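Local coordinates for protein NAD-dependent dehydrogenase (Rhizobium meliloti, PDB 4Z0P) that reduces glyoxylate and hydroxypyruvate with NADPH as cofactor, as a member of the D-isomer specific 2-hydroxyacid dehydrogenase family, at residues 180-185 with 191-196. Sequence-based numbering, arbitrary orientation.
Sequences ETYDAA and LGRTDF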
ATOM      1  N   GLU A 180       6.608  10.981  16.697  1.00 35.10           N
ATOM      2  CA  GLU A 180       6.501  11.211  18.125  1.00 31.03           C
ATOM      3  C   GLU A 180       6.278   9.859  18.783  1.00 31.41           C
ATOM      4  O   GLU A 180       5.481   9.058  18.283  1.00 27.73           O
ATOM      5  CB  GLU A 180       5.307  12.083  18.475  1.00 31.88           C
ATOM      6  CG  GLU A 180       5.301  13.467  17.860  1.00 54.84           C
ATOM      7  CD  GLU A 180       3.931  14.075  17.968  1.00 84.08           C
ATOM      8  OE1 GLU A 180       3.530  14.331  19.126  1.00 43.35           O
ATOM      9  OE2 GLU A 180       3.242  14.227  16.923  1.00 48.96           O
ATOM     10  N   THR A 181       6.983   9.604  19.872  1.00 28.64           N
ATOM     11  CA  THR A 181       6.825   8.359  20.603  1.00 26.75           C
ATOM     12  C   THR A 181       6.445   8.582  22.055  1.00 27.05           C
ATOM     13  O   THR A 181       6.707   9.654  22.637  1.00 30.72           O
ATOM     14  CB  THR A 181       8.104   7.514  20.553  1.00 32.99           C
ATOM     15  OG1 THR A 181       9.169   8.247  21.153  1.00 32.24           O
ATOM     16  CG2 THR A 181       8.465   7.182  19.136  1.00 35.12           C
ATOM     17  N   TYR A 182       5.832   7.552  22.626  1.00 24.92           N
ATOM     18  CA  TYR A 182       5.314   7.536  23.971  1.00 28.17           C
ATOM     19  C   TYR A 182       5.888   6.338  24.697  1.00 26.46           C
ATOM     20  O   TYR A 182       6.101   5.302  24.089  1.00 26.98           O
ATOM     21  CB  TYR A 182       3.788   7.389  23.954  1.00 27.52           C
ATOM     22  CG  TYR A 182       3.042   8.602  23.414  1.00 24.80           C
ATOM     23  CD1 TYR A 182       2.936   8.831  22.042  1.00 28.67           C
ATOM     24  CD2 TYR A 182       2.429   9.510  24.285  1.00 29.22           C
ATOM     25  CE1 TYR A 182       2.265   9.949  21.553  1.00 27.01           C
ATOM     26  CE2 TYR A 182       1.750  10.619  23.808  1.00 30.70           C
ATOM     27  CZ  TYR A 182       1.651  10.830  22.449  1.00 31.21           C
ATOM     28  OH  TYR A 182       0.982  11.935  21.985  1.00 31.80           O
ATOM     29  N   ASP A 183       6.134   6.483  26.004  1.00 25.53           N
ATOM     30  CA  ASP A 183       6.526   5.347  26.848  1.00 28.59           C
ATOM     31  C   ASP A 183       5.299   4.679  27.471  1.00 29.95           C
ATOM     32  O   ASP A 183       4.189   5.085  27.193  1.00 29.77           O
ATOM     33  CB  ASP A 183       7.542   5.764  27.910  1.00 33.91           C
ATOM     34  CG  ASP A 183       7.016   6.811  28.863  1.00 42.49           C
ATOM     35  OD1 ASP A 183       5.795   7.059  28.929  1.00 37.88           O
ATOM     36  OD2 ASP A 183       7.850   7.390  29.570  1.00 51.21           O
ATOM     37  N   ALA A 184       5.506   3.675  28.332  1.00 28.07           N
ATOM     38  CA  ALA A 184       4.416   2.857  28.852  1.00 33.50           C
ATOM     39  C   ALA A 184       3.292   3.705  29.434  1.00 26.45           C
ATOM     40  O   ALA A 184       2.133   3.529  29.064  1.00 29.24           O
ATOM     41  CB  ALA A 184       4.933   1.856  29.895  1.00 39.77           C
ATOM     42  N   ALA A 185       3.647   4.659  30.300  1.00 27.35           N
ATOM     43  CA  ALA A 185       2.642   5.502  30.984  1.00 28.52           C
ATOM     44  C   ALA A 185       1.849   6.426  30.043  1.00 32.68           C
ATOM     45  O   ALA A 185       0.768   6.901  30.402  1.00 30.27           O
ATOM     46  CB  ALA A 185       3.295   6.327  32.092  1.00 37.52           C
ATOM     47  N   LEU A 191      -3.331   6.359  22.628  1.00 21.12           N
ATOM     48  CA  LEU A 191      -4.563   5.761  22.078  1.00 22.16           C
ATOM     49  C   LEU A 191      -5.556   6.826  21.642  1.00 23.02           C
ATOM     50  O   LEU A 191      -6.144   6.718  20.566  1.00 22.03           O
ATOM     51  CB  LEU A 191      -5.220   4.837  23.106  1.00 22.58           C
ATOM     52  CG  LEU A 191      -4.434   3.580  23.464  1.00 24.45           C
ATOM     53  CD1 LEU A 191      -5.042   2.915  24.690  1.00 23.17           C
ATOM     54  CD2 LEU A 191      -4.381   2.591  22.299  1.00 21.78           C
ATOM     55  N   GLY A 192      -5.728   7.872  22.455  1.00 23.25           N
ATOM     56  CA  GLY A 192      -6.695   8.915  22.156  1.00 23.49           C
ATOM     57  C   GLY A 192      -6.405   9.711  20.896  1.00 23.15           C
ATOM     58  O   GLY A 192      -7.306  10.334  20.344  1.00 24.71           O
ATOM     59  N   ARG A 193      -5.157   9.675  20.431  1.00 23.48           N
ATOM     60  CA  ARG A 193      -4.752  10.302  19.169  1.00 24.44           C
ATOM     61  C   ARG A 193      -4.799   9.362  17.960  1.00 25.09           C
ATOM     62  O   ARG A 193      -4.674   9.830  16.831  1.00 25.30           O
ATOM     63  CB  ARG A 193      -3.314  10.791  19.271  1.00 26.47           C
ATOM     64  CG  ARG A 193      -3.119  11.946  20.219  1.00 30.94           C
ATOM     65  CD  ARG A 193      -1.661  12.367  20.202  1.00 34.79           C
ATOM     66  NE  ARG A 193      -1.257  12.883  18.898  1.00 34.68           N
ATOM     67  CZ  ARG A 193      -0.010  13.206  18.554  1.00 39.84           C
ATOM     68  NH1 ARG A 193       0.999  13.042  19.400  1.00 31.81           N
ATOM     69  NH2 ARG A 193       0.239  13.688  17.348  1.00 36.97           N
ATOM     70  N   THR A 194      -4.996   8.063  18.185  1.00 21.13           N
ATOM     71  CA  THR A 194      -4.790   7.069  17.157  1.00 18.57           C
ATOM     72  C   THR A 194      -6.076   6.744  16.421  1.00 22.59           C
ATOM     73  O   THR A 194      -7.050   6.360  17.033  1.00 21.69           O
ATOM     74  CB  THR A 194      -4.180   5.789  17.760  1.00 21.82           C
ATOM     75  OG1 THR A 194      -2.868   6.112  18.232  1.00 21.95           O
ATOM     76  CG2 THR A 194      -4.090   4.681  16.709  1.00 20.13           C
ATOM     77  N   ASP A 195      -6.047   6.880  15.096  1.00 20.12           N
ATOM     78  CA  ASP A 195      -7.140   6.445  14.222  1.00 19.16           C
ATOM     79  C   ASP A 195      -6.987   5.010  13.736  1.00 21.34           C
ATOM     80  O   ASP A 195      -7.959   4.258  13.699  1.00 21.85           O
ATOM     81  CB  ASP A 195      -7.243   7.359  12.986  1.00 20.72           C
ATOM     82  CG  ASP A 195      -7.426   8.830  13.335  1.00 25.36           C
ATOM     83  OD1 ASP A 195      -8.336   9.137  14.149  1.00 23.45           O
ATOM     84  OD2 ASP A 195      -6.661   9.705  12.796  1.00 23.27           O
ATOM     85  N   PHE A 196      -5.792   4.658  13.274  1.00 18.69           N
ATOM     86  CA  PHE A 196      -5.462   3.289  12.858  1.00 19.42           C
ATOM     87  C   PHE A 196      -4.428   2.760  13.840  1.00 20.13           C
ATOM     88  O   PHE A 196      -3.294   3.234  13.854  1.00 19.91           O
ATOM     89  CB  PHE A 196      -4.814   3.228  11.462  1.00 20.17           C
ATOM     90  CG  PHE A 196      -5.703   3.589  10.282  1.00 18.50           C
ATOM     91  CD1 PHE A 196      -7.025   4.009  10.407  1.00 21.38           C
ATOM     92  CD2 PHE A 196      -5.150   3.535   9.000  1.00 20.15           C
ATOM     93  CE1 PHE A 196      -7.779   4.331   9.275  1.00 23.21           C
ATOM     94  CE2 PHE A 196      -5.897   3.875   7.873  1.00 19.25           C
ATOM     95  CZ  PHE A 196      -7.205   4.275   8.015  1.00 22.17           C
TER
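Arg193 reaches across to Glu180 and Tyr182, and its guanidinium makes all three hydrogen bonds of the contact. The salt bridge is end-on and two-pronged. Arg193 NH1 donates to Glu180 OE1 at 2.9 Å, and Arg193 NH2 donates to Glu180 OE2 at 3.1 Å. The two bonds differ in shape. The NH2 bond is nearly straight (168°), lies in the guanidinium plane and meets OE2 on the syn side but well out of the carboxylate plane. The NH1 bond comes to OE1 from above the carboxylate plane. The carboxylate and guanidinium planes are 40° apart. Glu180 OE2 also forms a salt bridge with Lys165 NZ, the stronger partner of this carboxylate. The carboxylate probably offsets the closeness of Lys165 NZ to Arg193 NH2.

The second kind of contact is a hydrogen bond from the charged guanidinium to an uncharged phenol. Arg193 NH1 also donates to Tyr182 OH, at 2.8 Å and in the guanidinium plane. The nitrogen lies at the edge of the phenol ring, so this is no cation-pi stack. Arg193 CD lies 3.2 Å from Tyr182 OH. The arginine chain bends at chi3 (64°), which turns the guanidinium across the ends of both partners. NH1 thus serves two acceptors, which should limit rotation of the group. With an alanine here in place of Arg193, the Tyr182 hydroxyl would probably lose this donor and Glu180 would be left to Lys165.

The packing is peripheral, at the protein surface. The Tyr182 ring also rests on Ala189 and Phe190 of helix 187-193, and the Arg193 side chain touches Ile167 of the neighbouring strand. The contact joins helix 187-193 to edge strand 180-182, within the right-handed crossover to strand 196-199 of the parallel sheet typical of a Rossmann-type dinucleotide-binding domain.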